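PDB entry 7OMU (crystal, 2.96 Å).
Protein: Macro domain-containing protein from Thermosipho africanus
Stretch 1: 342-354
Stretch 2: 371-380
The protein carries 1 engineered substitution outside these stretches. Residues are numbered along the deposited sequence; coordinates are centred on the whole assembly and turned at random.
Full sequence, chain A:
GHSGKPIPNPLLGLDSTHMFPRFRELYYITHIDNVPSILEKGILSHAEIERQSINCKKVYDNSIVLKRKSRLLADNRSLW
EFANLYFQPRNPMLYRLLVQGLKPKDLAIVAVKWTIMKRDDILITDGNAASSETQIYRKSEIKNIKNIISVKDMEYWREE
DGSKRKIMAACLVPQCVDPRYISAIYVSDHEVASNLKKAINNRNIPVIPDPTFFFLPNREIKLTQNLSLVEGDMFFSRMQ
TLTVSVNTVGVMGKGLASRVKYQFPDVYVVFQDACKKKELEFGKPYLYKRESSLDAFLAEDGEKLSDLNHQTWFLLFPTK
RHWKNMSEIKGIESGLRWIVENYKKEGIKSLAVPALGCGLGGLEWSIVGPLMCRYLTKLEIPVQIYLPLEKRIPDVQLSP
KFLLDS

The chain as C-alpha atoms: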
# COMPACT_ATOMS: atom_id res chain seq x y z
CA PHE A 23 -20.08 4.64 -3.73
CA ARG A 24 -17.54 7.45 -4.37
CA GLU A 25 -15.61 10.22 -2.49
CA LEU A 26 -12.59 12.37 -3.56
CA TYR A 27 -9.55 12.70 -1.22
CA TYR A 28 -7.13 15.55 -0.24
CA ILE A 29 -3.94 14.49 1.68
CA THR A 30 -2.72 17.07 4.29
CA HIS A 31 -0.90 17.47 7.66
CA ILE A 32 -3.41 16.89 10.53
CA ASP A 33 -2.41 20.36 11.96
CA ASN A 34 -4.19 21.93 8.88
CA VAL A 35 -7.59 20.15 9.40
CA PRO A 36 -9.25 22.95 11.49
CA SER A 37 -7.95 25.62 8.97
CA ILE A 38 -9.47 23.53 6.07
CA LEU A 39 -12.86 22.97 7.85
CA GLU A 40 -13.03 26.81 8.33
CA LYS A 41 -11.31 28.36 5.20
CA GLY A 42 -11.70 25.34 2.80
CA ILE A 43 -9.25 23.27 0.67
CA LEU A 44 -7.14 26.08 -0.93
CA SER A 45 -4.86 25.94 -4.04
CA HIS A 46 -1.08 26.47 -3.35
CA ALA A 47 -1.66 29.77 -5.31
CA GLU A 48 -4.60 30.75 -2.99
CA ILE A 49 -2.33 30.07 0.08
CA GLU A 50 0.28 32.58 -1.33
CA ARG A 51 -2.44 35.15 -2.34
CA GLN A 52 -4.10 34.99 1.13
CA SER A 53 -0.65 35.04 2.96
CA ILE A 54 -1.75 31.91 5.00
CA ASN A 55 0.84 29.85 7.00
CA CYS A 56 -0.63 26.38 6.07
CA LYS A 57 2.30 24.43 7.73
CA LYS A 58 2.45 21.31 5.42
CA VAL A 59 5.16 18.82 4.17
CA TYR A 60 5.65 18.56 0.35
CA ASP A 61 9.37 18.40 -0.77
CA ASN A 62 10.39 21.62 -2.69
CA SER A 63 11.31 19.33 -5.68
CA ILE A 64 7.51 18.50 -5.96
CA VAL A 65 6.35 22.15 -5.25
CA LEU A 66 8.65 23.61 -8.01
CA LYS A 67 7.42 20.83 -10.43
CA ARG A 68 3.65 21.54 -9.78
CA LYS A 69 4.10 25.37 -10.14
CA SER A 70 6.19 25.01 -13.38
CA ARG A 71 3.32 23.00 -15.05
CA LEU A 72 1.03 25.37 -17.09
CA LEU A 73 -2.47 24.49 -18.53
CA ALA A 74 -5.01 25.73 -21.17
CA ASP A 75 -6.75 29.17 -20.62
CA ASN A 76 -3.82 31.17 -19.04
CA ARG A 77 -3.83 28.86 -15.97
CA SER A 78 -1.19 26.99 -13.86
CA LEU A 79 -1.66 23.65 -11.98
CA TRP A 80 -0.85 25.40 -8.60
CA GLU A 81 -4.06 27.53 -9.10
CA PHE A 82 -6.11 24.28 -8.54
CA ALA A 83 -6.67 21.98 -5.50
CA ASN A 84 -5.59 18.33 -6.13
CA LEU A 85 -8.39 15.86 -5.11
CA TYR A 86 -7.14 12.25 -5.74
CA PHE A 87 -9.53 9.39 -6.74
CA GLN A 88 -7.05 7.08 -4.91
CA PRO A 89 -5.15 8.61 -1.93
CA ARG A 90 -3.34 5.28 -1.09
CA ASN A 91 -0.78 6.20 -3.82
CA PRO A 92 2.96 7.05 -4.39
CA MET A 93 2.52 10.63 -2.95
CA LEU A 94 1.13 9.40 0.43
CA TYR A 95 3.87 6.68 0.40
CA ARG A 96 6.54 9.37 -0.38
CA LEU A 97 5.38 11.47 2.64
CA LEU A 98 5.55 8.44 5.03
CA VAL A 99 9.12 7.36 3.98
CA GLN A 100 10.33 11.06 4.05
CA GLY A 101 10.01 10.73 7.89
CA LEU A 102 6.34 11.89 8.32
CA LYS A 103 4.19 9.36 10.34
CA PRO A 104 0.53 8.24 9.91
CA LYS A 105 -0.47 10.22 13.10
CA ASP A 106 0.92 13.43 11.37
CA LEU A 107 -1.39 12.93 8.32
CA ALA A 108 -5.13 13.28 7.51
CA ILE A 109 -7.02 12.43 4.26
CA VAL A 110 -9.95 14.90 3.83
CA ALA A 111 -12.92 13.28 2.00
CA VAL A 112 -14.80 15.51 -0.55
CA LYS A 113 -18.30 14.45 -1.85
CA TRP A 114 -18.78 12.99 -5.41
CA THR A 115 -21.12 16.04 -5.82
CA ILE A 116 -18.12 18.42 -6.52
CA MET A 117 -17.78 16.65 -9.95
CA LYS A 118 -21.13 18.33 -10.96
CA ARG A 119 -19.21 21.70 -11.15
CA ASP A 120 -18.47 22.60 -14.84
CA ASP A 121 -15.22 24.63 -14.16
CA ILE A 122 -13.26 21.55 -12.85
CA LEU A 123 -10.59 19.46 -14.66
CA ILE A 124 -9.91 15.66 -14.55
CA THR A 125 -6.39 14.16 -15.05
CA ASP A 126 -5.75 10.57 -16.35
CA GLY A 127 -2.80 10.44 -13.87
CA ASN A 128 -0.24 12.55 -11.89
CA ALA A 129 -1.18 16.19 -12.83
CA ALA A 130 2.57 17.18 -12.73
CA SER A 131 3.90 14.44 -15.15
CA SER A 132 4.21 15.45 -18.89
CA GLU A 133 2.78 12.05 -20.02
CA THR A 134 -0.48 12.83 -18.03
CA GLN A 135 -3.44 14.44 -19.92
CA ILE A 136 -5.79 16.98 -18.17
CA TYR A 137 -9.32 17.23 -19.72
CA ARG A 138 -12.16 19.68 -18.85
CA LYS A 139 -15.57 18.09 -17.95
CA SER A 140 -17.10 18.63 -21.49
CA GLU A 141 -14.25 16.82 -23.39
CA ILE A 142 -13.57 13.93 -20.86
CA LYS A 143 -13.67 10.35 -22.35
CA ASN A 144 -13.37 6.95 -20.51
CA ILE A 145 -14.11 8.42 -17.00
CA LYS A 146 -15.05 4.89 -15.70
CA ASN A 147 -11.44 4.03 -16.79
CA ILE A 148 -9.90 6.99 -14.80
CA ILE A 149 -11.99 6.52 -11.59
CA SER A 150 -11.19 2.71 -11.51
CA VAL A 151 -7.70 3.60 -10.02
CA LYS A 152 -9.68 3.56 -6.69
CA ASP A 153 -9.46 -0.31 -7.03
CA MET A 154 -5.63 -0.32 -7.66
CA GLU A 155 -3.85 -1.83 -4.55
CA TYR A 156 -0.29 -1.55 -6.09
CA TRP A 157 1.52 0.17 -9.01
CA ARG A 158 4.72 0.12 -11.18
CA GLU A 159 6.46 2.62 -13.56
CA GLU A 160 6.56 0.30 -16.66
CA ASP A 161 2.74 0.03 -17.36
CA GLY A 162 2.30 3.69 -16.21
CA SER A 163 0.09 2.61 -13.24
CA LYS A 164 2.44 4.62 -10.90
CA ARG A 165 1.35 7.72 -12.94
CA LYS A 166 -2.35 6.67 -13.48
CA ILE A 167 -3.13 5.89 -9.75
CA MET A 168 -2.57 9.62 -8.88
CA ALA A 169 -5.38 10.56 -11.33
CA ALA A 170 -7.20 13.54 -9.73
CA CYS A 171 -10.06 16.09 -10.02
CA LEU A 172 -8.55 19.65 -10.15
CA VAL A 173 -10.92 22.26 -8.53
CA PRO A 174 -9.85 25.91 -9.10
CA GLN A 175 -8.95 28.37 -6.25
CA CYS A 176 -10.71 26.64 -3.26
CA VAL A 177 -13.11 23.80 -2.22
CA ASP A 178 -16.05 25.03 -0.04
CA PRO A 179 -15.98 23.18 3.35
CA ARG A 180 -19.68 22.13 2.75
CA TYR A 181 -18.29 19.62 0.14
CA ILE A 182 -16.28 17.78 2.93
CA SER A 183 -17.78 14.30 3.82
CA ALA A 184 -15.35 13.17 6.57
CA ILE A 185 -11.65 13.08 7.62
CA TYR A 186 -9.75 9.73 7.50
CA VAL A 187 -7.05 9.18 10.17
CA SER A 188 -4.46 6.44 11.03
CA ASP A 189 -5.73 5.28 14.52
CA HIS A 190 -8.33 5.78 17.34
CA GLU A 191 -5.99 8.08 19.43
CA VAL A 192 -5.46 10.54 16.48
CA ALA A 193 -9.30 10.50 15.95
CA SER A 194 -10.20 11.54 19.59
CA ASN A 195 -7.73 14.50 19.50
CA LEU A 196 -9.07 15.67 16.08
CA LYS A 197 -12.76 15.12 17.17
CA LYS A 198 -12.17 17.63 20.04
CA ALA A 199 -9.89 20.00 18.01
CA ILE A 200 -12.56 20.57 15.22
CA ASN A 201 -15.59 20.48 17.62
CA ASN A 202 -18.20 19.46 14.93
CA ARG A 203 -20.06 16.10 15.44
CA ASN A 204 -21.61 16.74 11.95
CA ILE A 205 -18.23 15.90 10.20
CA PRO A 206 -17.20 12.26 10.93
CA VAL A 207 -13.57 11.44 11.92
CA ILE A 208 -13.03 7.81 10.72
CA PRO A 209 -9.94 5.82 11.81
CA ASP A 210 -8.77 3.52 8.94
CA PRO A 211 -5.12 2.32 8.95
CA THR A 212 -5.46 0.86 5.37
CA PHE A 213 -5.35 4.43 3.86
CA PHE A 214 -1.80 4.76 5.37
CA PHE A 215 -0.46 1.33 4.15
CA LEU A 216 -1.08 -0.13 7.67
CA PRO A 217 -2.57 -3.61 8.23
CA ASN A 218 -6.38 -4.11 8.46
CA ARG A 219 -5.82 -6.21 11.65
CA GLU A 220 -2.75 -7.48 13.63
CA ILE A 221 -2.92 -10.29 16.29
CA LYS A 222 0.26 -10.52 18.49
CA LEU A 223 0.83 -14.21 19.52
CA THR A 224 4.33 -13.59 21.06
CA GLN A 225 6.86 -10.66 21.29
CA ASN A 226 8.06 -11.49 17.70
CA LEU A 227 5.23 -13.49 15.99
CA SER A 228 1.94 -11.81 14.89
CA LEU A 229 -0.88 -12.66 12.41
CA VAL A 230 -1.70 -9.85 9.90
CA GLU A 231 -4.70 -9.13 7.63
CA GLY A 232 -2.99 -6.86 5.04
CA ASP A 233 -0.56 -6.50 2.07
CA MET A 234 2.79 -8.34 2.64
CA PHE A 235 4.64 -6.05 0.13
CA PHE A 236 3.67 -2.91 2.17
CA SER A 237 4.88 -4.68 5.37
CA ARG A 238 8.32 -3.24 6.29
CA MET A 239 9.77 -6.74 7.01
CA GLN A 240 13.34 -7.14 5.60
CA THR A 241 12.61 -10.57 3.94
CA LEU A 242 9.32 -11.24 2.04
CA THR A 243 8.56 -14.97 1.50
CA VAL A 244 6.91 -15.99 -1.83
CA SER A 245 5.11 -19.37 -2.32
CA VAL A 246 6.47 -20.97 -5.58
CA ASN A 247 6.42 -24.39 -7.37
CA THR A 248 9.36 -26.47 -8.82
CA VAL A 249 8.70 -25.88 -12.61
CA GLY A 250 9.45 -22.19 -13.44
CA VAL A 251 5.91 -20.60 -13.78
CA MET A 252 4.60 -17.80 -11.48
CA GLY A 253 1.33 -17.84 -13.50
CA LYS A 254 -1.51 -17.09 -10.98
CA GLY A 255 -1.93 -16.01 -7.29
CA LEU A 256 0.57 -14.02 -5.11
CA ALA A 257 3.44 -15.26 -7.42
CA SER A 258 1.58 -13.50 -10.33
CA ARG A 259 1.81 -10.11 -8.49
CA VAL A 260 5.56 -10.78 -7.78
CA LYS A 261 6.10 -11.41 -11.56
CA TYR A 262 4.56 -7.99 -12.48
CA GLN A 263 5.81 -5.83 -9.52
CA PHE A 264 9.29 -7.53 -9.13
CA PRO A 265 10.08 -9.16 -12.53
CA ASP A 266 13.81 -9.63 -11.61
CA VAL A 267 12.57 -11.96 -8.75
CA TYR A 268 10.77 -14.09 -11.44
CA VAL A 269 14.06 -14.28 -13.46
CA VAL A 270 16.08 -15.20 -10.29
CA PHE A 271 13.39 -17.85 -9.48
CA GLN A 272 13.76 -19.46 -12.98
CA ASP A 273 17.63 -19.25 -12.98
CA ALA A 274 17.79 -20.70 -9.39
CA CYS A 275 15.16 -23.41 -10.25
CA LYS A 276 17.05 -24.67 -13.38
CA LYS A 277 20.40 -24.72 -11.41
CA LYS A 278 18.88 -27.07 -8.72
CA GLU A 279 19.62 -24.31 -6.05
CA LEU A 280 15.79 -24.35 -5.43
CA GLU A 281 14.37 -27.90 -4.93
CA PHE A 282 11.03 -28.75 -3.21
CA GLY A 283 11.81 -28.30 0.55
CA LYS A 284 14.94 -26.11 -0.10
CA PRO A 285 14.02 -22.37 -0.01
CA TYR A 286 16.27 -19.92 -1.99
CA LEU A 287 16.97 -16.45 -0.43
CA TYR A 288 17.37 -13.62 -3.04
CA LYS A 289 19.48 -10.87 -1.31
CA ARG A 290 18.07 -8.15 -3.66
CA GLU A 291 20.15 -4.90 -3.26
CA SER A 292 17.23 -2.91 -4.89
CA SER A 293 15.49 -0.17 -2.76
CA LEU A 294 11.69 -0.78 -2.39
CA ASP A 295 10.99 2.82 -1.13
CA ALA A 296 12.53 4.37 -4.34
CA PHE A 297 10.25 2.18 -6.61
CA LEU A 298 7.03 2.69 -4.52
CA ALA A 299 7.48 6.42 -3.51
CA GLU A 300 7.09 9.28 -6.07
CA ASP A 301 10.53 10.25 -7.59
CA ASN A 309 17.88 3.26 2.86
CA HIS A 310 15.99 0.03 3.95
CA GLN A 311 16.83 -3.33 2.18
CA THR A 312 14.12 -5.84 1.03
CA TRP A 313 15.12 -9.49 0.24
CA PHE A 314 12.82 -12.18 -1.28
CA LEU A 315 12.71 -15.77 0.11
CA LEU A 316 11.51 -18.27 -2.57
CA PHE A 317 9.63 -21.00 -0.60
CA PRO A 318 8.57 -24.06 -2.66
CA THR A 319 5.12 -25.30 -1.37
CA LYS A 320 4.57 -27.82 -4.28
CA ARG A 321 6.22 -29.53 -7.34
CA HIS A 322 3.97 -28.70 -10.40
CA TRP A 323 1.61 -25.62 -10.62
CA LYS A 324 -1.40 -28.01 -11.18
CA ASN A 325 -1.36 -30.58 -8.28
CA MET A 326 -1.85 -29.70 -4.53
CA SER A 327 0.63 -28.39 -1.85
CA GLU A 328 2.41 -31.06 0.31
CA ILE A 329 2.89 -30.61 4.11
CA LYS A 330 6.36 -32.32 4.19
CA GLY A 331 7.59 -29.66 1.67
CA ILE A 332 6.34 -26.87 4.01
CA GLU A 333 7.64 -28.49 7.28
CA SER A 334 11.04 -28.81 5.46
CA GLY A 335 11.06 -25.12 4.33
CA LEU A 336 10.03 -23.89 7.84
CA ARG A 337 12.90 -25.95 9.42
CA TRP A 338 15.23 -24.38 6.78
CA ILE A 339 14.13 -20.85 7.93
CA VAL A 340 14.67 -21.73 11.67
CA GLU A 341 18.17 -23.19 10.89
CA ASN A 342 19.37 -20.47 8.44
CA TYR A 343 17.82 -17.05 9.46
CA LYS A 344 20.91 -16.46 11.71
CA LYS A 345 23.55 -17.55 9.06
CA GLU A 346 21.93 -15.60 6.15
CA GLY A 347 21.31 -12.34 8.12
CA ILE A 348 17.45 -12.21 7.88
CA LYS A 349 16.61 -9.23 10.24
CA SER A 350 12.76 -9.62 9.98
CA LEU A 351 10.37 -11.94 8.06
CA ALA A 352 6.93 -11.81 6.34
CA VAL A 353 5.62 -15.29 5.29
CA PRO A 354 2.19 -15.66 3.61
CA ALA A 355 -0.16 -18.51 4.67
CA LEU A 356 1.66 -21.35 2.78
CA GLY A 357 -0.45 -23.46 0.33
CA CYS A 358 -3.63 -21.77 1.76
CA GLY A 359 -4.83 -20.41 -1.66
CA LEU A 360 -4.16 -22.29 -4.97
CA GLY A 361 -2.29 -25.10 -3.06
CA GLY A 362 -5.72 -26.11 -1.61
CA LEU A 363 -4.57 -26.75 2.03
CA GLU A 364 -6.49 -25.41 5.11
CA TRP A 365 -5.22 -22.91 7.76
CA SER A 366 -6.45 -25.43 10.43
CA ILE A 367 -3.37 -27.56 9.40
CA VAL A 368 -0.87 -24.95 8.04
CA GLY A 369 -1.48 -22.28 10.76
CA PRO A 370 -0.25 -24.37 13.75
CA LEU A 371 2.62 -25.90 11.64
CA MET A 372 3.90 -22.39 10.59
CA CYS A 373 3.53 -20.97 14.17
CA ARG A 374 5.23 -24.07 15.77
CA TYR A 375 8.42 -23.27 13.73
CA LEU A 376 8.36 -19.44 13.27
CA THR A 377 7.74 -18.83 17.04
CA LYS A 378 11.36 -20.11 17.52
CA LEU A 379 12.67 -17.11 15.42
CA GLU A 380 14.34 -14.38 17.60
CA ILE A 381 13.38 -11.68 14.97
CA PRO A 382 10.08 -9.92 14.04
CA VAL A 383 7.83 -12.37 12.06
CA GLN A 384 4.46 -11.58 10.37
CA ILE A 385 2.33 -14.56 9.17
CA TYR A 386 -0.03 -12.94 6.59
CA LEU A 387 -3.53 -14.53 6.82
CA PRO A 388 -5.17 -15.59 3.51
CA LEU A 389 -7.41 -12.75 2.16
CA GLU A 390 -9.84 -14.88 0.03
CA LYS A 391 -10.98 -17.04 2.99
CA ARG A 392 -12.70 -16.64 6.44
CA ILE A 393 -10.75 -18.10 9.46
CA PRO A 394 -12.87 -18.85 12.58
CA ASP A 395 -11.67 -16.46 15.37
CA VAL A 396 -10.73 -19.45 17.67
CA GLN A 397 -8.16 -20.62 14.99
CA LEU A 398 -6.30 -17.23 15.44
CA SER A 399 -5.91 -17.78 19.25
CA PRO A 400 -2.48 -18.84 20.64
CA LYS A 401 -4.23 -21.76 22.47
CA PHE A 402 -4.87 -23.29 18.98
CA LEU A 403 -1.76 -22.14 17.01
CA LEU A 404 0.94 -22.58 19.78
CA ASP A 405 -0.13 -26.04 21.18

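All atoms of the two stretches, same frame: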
# COMPACT_ATOMS: atom_id res chain seq x y z
N ASN A 342 18.53 -21.28 9.36
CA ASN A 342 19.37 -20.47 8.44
C ASN A 342 19.13 -18.95 8.58
O ASN A 342 19.90 -18.19 7.95
CB ASN A 342 19.16 -20.91 6.99
CG ASN A 342 19.66 -22.31 6.74
OD1 ASN A 342 20.85 -22.59 6.88
ND2 ASN A 342 18.76 -23.21 6.38
N TYR A 343 18.14 -18.50 9.35
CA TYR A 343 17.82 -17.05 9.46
C TYR A 343 19.00 -16.32 10.11
O TYR A 343 19.29 -15.18 9.71
CB TYR A 343 16.48 -16.83 10.17
CG TYR A 343 16.51 -16.87 11.67
CD1 TYR A 343 16.37 -18.06 12.36
CD2 TYR A 343 16.63 -15.70 12.42
CE1 TYR A 343 16.37 -18.10 13.74
CE2 TYR A 343 16.62 -15.73 13.80
CZ TYR A 343 16.50 -16.93 14.47
OH TYR A 343 16.49 -16.98 15.83
N LYS A 344 19.67 -16.97 11.06
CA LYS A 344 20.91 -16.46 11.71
C LYS A 344 22.03 -16.34 10.66
O LYS A 344 22.43 -15.19 10.36
CB LYS A 344 21.31 -17.38 12.87
CG LYS A 344 20.33 -17.44 14.03
CD LYS A 344 20.38 -16.23 14.95
CE LYS A 344 19.93 -16.54 16.36
NZ LYS A 344 19.81 -15.31 17.19
N LYS A 345 22.50 -17.47 10.12
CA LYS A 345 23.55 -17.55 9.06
C LYS A 345 23.37 -16.43 8.03
O LYS A 345 24.34 -15.68 7.82
CB LYS A 345 23.45 -18.85 8.27
CG LYS A 345 23.90 -20.13 8.97
CD LYS A 345 24.01 -21.30 7.99
CE LYS A 345 23.51 -22.62 8.53
NZ LYS A 345 24.53 -23.28 9.38
N GLU A 346 22.19 -16.35 7.42
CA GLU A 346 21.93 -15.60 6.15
C GLU A 346 21.66 -14.12 6.43
O GLU A 346 21.65 -13.34 5.46
CB GLU A 346 20.74 -16.23 5.41
CG GLU A 346 21.02 -17.64 4.92
CD GLU A 346 21.69 -17.75 3.56
OE1 GLU A 346 22.01 -16.71 2.95
OE2 GLU A 346 21.87 -18.90 3.11
N GLY A 347 21.43 -13.74 7.69
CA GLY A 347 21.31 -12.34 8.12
C GLY A 347 19.92 -11.77 7.88
O GLY A 347 19.82 -10.55 7.64
N ILE A 348 18.89 -12.62 7.94
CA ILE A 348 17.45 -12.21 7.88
C ILE A 348 17.12 -11.45 9.17
O ILE A 348 17.11 -12.10 10.24
CB ILE A 348 16.55 -13.44 7.67
CG1 ILE A 348 16.76 -14.07 6.29
CG2 ILE A 348 15.08 -13.09 7.89
CD1 ILE A 348 16.03 -15.37 6.07
N LYS A 349 16.87 -10.14 9.08
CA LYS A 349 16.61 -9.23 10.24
C LYS A 349 15.15 -9.36 10.68
O LYS A 349 14.91 -9.29 11.90
CB LYS A 349 16.89 -7.77 9.88
CG LYS A 349 18.29 -7.47 9.36
CD LYS A 349 19.39 -7.76 10.34
CE LYS A 349 20.73 -7.25 9.87
NZ LYS A 349 21.82 -7.63 10.81
N SER A 350 14.23 -9.49 9.73
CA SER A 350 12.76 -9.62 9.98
C SER A 350 12.10 -10.32 8.79
O SER A 350 12.66 -10.26 7.68
CB SER A 350 12.14 -8.28 10.28
OG SER A 350 12.34 -7.36 9.21
N LEU A 351 10.96 -10.96 9.01
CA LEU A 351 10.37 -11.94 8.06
C LEU A 351 8.85 -11.74 7.93
O LEU A 351 8.16 -11.64 8.96
CB LEU A 351 10.72 -13.34 8.57
CG LEU A 351 10.37 -14.49 7.63
CD1 LEU A 351 11.22 -14.44 6.37
CD2 LEU A 351 10.56 -15.82 8.33
N ALA A 352 8.36 -11.68 6.69
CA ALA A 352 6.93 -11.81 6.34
C ALA A 352 6.76 -13.09 5.52
O ALA A 352 7.34 -13.17 4.42
CB ALA A 352 6.47 -10.60 5.57
N VAL A 353 6.03 -14.07 6.04
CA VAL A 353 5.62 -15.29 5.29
C VAL A 353 4.11 -15.20 5.06
O VAL A 353 3.37 -14.82 5.96
CB VAL A 353 6.01 -16.59 6.03
CG1 VAL A 353 7.50 -16.63 6.37
CG2 VAL A 353 5.20 -16.80 7.29
N PRO A 354 3.62 -15.52 3.84
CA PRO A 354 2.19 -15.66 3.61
C PRO A 354 1.74 -17.03 4.11
O PRO A 354 2.58 -17.90 4.22
CB PRO A 354 2.08 -15.56 2.09
CG PRO A 354 3.36 -16.17 1.60
CD PRO A 354 4.40 -15.78 2.62
N LEU A 371 1.31 -25.45 12.19
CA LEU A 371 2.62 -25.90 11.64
C LEU A 371 3.56 -24.69 11.51
O LEU A 371 4.68 -24.76 12.03
CB LEU A 371 2.40 -26.58 10.29
CG LEU A 371 3.66 -27.06 9.57
CD1 LEU A 371 4.52 -27.93 10.48
CD2 LEU A 371 3.30 -27.79 8.29
N MET A 372 3.11 -23.62 10.84
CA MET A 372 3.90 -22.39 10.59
C MET A 372 4.29 -21.76 11.93
O MET A 372 5.46 -21.39 12.09
CB MET A 372 3.10 -21.37 9.78
CG MET A 372 2.93 -21.73 8.32
SD MET A 372 1.94 -20.47 7.46
CE MET A 372 3.18 -19.20 7.24
N CYS A 373 3.33 -21.62 12.85
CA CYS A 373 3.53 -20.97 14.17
C CYS A 373 4.55 -21.78 14.98
O CYS A 373 5.52 -21.18 15.47
CB CYS A 373 2.22 -20.83 14.94
SG CYS A 373 1.13 -19.55 14.24
N ARG A 374 4.33 -23.10 15.09
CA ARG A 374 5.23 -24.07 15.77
C ARG A 374 6.69 -23.71 15.47
O ARG A 374 7.48 -23.69 16.42
CB ARG A 374 4.98 -25.50 15.28
CG ARG A 374 3.86 -26.24 16.00
CD ARG A 374 3.71 -27.65 15.45
NE ARG A 374 5.01 -28.33 15.38
CZ ARG A 374 5.37 -29.22 14.45
NH1 ARG A 374 4.54 -29.58 13.48
NH2 ARG A 374 6.58 -29.75 14.49
N TYR A 375 7.03 -23.47 14.21
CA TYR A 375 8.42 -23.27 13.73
C TYR A 375 8.83 -21.80 13.88
O TYR A 375 9.92 -21.54 14.42
CB TYR A 375 8.57 -23.77 12.29
CG TYR A 375 8.77 -25.26 12.19
CD1 TYR A 375 10.03 -25.82 12.33
CD2 TYR A 375 7.70 -26.11 11.99
CE1 TYR A 375 10.22 -27.19 12.25
CE2 TYR A 375 7.87 -27.48 11.92
CZ TYR A 375 9.14 -28.03 12.05
OH TYR A 375 9.30 -29.38 11.96
N LEU A 376 8.00 -20.88 13.40
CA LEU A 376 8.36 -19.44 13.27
C LEU A 376 8.33 -18.74 14.63
O LEU A 376 8.87 -17.62 14.72
CB LEU A 376 7.41 -18.77 12.27
CG LEU A 376 7.54 -19.25 10.83
CD1 LEU A 376 6.41 -18.70 9.98
CD2 LEU A 376 8.88 -18.85 10.25
N THR A 377 7.74 -19.36 15.65
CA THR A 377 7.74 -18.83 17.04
C THR A 377 9.17 -18.93 17.59
O THR A 377 9.54 -18.08 18.41
CB THR A 377 6.69 -19.53 17.90
OG1 THR A 377 6.44 -18.69 19.03
CG2 THR A 377 7.11 -20.92 18.35
N LYS A 378 9.95 -19.91 17.12
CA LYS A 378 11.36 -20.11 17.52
C LYS A 378 12.20 -18.89 17.10
O LYS A 378 13.14 -18.56 17.84
CB LYS A 378 11.93 -21.39 16.90
CG LYS A 378 11.25 -22.70 17.29
CD LYS A 378 11.96 -23.92 16.71
CE LYS A 378 11.06 -25.11 16.39
NZ LYS A 378 10.90 -26.04 17.53
N LEU A 379 11.89 -18.25 15.97
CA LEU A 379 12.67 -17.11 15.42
C LEU A 379 12.80 -16.00 16.46
O LEU A 379 11.77 -15.62 17.03
CB LEU A 379 12.01 -16.57 14.15
CG LEU A 379 12.55 -17.13 12.84
CD1 LEU A 379 12.50 -18.65 12.83
CD2 LEU A 379 11.79 -16.56 11.65
N GLU A 380 14.02 -15.49 16.66
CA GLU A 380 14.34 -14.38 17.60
C GLU A 380 14.36 -13.04 16.84
O GLU A 380 15.14 -12.15 17.23
CB GLU A 380 15.70 -14.60 18.28
CG GLU A 380 15.84 -15.95 18.97
CD GLU A 380 17.16 -16.09 19.72
OE1 GLU A 380 17.47 -15.20 20.54
OE2 GLU A 380 17.89 -17.08 19.48

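How do the two backbones lie against each other? Strand 351-354 and helix 371-376 run nearly antiparallel, with 163° between their N-to-C directions, and their axes come no closer than 11.4 Å. That spacing leaves the backbones apart and hands the contact to side chains. The first stretch opens with the end of a helix, which closes at G347 in a Schellman motif: the N of I348 bonds to the O of Y343 at 3.1 Å, and the N of G347 bonds to the O of K344 at 3.2 Å. The positive phi of G347, 82°, favours glycine by itself. The chain then passes through a short loop into the strand. In keeping with the opposed directions, the order of pairing is reversed: Y343 lies near L379, with their CA atoms 7.9 Å apart, and V353 lies near M372, CA to CA 9.0 Å.

What fills the gap between strand and helix? L351 and V353 both point toward the second stretch, whereas A352, between them, is out of its reach, the usual alternation of a strand. V353 meets two helix residues one turn apart: its CG2 lies 3.1 Å from M372 CE, a tight approach for two carbons, and 3.5 Å from L376 CD1. M372 CE also comes within 3.3 Å of P354 O, so the methionine tip touches the strand backbone as well. L351 reaches further along, with its CD2 4.0 Å from L376 CD2 and 3.6 Å from L379 CD2. L376 thus touches both strand residues, and although its CA-to-CB bond points sideways, the end of its side chain comes nearer.

How does Y343 hold the end of the second stretch? Its side chain points toward that stretch and uses both its ring and its hydroxyl. L379 packs over one face: its CG sits 4.0 Å from the centroid of the Y343 ring and only 10° off the ring normal, a CH-pi contact. At the tip of the ring, the backbone N of E380 donates a hydrogen bond to Y343 OH, 3.0 Å long with an N-H...O angle of 157°. A buried tyrosine thereby covers an apolar side chain and satisfies the next backbone amide.

Does charge contribute? It does so at the exposed margin, where K344 NZ lies 3.5 Å from E380 OE2. This is a salt bridge, but its hydrogen bond is weak. E380 is therefore held by its backbone through Y343 and by its carboxylate through K344, adjacent residues on the first stretch.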